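Local coordinates for protein N-acetylmuramoyl-L-alanine amidase (Mycolicibacterium smegmatis, PDB 7AGM) that probably cleaves the amide bond between N-acetylmuramic acid and L-alanine in cell-wall peptidoglycan, as a zinc-dependent amidase, at residues Ala193-Pro198 and Gln202-Ala207. Numbering follows the deposited sequence.
Sequences ALMKSP and QKYADA
Leu-194 and Met-195, at the end of helix 189-196, pack against Tyr-204 of helix 198-219 across the tight turn that leads into this C-terminal helix of the zinc amidase fold. The phenol ring reaches back across the corner. Its CE2 lies 3.9 Å from Met-195 CG and 4.0 Å from Leu-194 CB, both of which approach the ring obliquely. At the tip, Leu-194 CD1 comes within 3.7 Å of Tyr-204 OH, with the two side chains crossing nearly at right angles. Beyond CG the Met-195 chain is extended (chi2 166°, chi3 174°), which carries CE forward alongside the hydroxyl. The other leucine methyl, CD2, meets the aliphatic part of Lys-203 at CD, 4.1 Å away. At the corner itself, Ser-197 is the N-cap of the second helix: in the conformer described, its OG donates to Leu-194 O at 2.9 Å and also bonds to Gly-200 N, tying the end of one helix to the start of the next. Pro-198 O then accepts the first-turn bond from Gln-202 N (2.9 Å). Phe-55 of helix 52-69 meets the tyrosine ring nearly perpendicularly and also touches Met-195, whose side chain is about 7 Å from that of the zinc ligand Glu-52. Serine and backbone bonds thus fix the turn, while apolar packing, buried at Met-195 and Tyr-204 and more open at the Leu-194/Lys-203 edge, holds the tyrosine ring.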
loop_
_atom_site.group_PDB
_atom_site.type_symbol
_atom_site.label_atom_id
_atom_site.label_comp_id
_atom_site.label_asym_id
_atom_site.label_seq_id
_atom_site.Cartn_x
_atom_site.Cartn_y
_atom_site.Cartn_z
ATOM N N ALA A 193 -2.714 14.633 11.430
ATOM C CA ALA A 193 -1.787 14.826 12.545
ATOM C C ALA A 193 -0.949 13.582 12.795
ATOM O O ALA A 193 0.256 13.681 13.046
ATOM C CB ALA A 193 -2.533 15.229 13.814
ATOM N N LEU A 194 -1.565 12.397 12.725
ATOM C CA LEU A 194 -0.800 11.159 12.863
ATOM C C LEU A 194 0.244 11.034 11.762
ATOM O O LEU A 194 1.401 10.686 12.021
ATOM C CB LEU A 194 -1.737 9.953 12.818
ATOM C CG LEU A 194 -2.517 9.637 14.088
ATOM C CD1 LEU A 194 -3.606 8.602 13.775
ATOM C CD2 LEU A 194 -1.595 9.128 15.196
ATOM N N MET A 195 -0.155 11.311 10.518
ATOM C CA MET A 195 0.732 11.122 9.375
ATOM C C MET A 195 1.929 12.059 9.412
ATOM O O MET A 195 3.010 11.699 8.934
ATOM C CB MET A 195 -0.052 11.328 8.087
ATOM C CG MET A 195 -1.004 10.189 7.825
ATOM S SD MET A 195 -2.201 10.585 6.552
ATOM C CE MET A 195 -2.999 8.994 6.405
ATOM N N LYS A 196 1.749 13.265 9.948
ATOM C CA LYS A 196 2.829 14.235 10.044
ATOM C C LYS A 196 3.826 13.919 11.151
ATOM O O LYS A 196 4.889 14.549 11.198
ATOM C CB LYS A 196 2.244 15.615 10.319
ATOM C CG LYS A 196 1.454 16.223 9.190
ATOM C CD LYS A 196 0.816 17.493 9.718
ATOM C CE LYS A 196 0.078 18.260 8.675
ATOM N NZ LYS A 196 -0.397 19.536 9.279
ATOM N N SER A 197 3.513 12.978 12.044
ATOM C CA SER A 197 4.395 12.722 13.171
ATOM C C SER A 197 5.185 11.437 12.966
ATOM O O SER A 197 4.651 10.433 12.467
ATOM C CB SER A 197 3.600 12.611 14.472
ATOM O OG SER A 197 2.745 11.488 14.455
ATOM N N PRO A 198 6.473 11.463 13.330
ATOM C CA PRO A 198 7.270 10.226 13.252
ATOM C C PRO A 198 6.646 9.081 14.031
ATOM O O PRO A 198 6.647 7.939 13.556
ATOM C CB PRO A 198 8.634 10.641 13.822
ATOM C CG PRO A 198 8.689 12.117 13.632
ATOM C CD PRO A 198 7.282 12.629 13.730
ATOM N N GLN A 202 5.278 5.508 12.612
ATOM C CA GLN A 202 5.681 4.240 13.215
ATOM C C GLN A 202 4.467 3.415 13.627
ATOM O O GLN A 202 4.478 2.184 13.507
ATOM C CB GLN A 202 6.589 4.493 14.421
ATOM C CG GLN A 202 7.248 3.229 14.958
ATOM C CD GLN A 202 8.226 2.624 13.971
ATOM O OE1 GLN A 202 9.056 3.328 13.391
ATOM N NE2 GLN A 202 8.130 1.310 13.765
ATOM N N LYS A 203 3.413 4.082 14.109
ATOM C CA LYS A 203 2.178 3.401 14.488
ATOM C C LYS A 203 1.562 2.693 13.287
ATOM O O LYS A 203 1.204 1.509 13.360
ATOM C CB LYS A 203 1.214 4.436 15.078
ATOM C CG LYS A 203 -0.163 3.937 15.504
ATOM C CD LYS A 203 -1.089 5.136 15.750
ATOM C CE LYS A 203 -2.488 4.728 16.177
ATOM N NZ LYS A 203 -2.460 3.974 17.457
ATOM N N TYR A 204 1.446 3.403 12.161
ATOM C CA TYR A 204 0.960 2.760 10.943
ATOM C C TYR A 204 1.875 1.619 10.517
ATOM O O TYR A 204 1.407 0.542 10.130
ATOM C CB TYR A 204 0.852 3.782 9.811
ATOM C CG TYR A 204 -0.300 4.758 9.931
ATOM C CD1 TYR A 204 -1.625 4.314 9.915
ATOM C CD2 TYR A 204 -0.066 6.124 10.032
ATOM C CE1 TYR A 204 -2.683 5.212 10.010
ATOM C CE2 TYR A 204 -1.100 7.022 10.125
ATOM C CZ TYR A 204 -2.410 6.570 10.122
ATOM O OH TYR A 204 -3.433 7.494 10.206
ATOM N N ALA A 205 3.189 1.846 10.560
ATOM C CA ALA A 205 4.130 0.816 10.125
ATOM C C ALA A 205 4.021 -0.441 10.975
ATOM O O ALA A 205 4.007 -1.556 10.439
ATOM C CB ALA A 205 5.563 1.356 10.147
ATOM N N ASP A 206 3.922 -0.283 12.301
ATOM C CA ASP A 206 3.838 -1.441 13.188
ATOM C C ASP A 206 2.612 -2.283 12.863
ATOM O O ASP A 206 2.677 -3.516 12.873
ATOM C CB ASP A 206 3.770 -0.988 14.649
ATOM C CG ASP A 206 5.079 -0.423 15.161
ATOM O OD1 ASP A 206 6.134 -0.642 14.536
ATOM O OD2 ASP A 206 5.043 0.234 16.219
ATOM N N ALA A 207 1.482 -1.629 12.584
ATOM C CA ALA A 207 0.261 -2.358 12.253
ATOM C C ALA A 207 0.386 -3.059 10.906
ATOM O O ALA A 207 -0.040 -4.212 10.751
ATOM C CB ALA A 207 -0.917 -1.383 12.240
#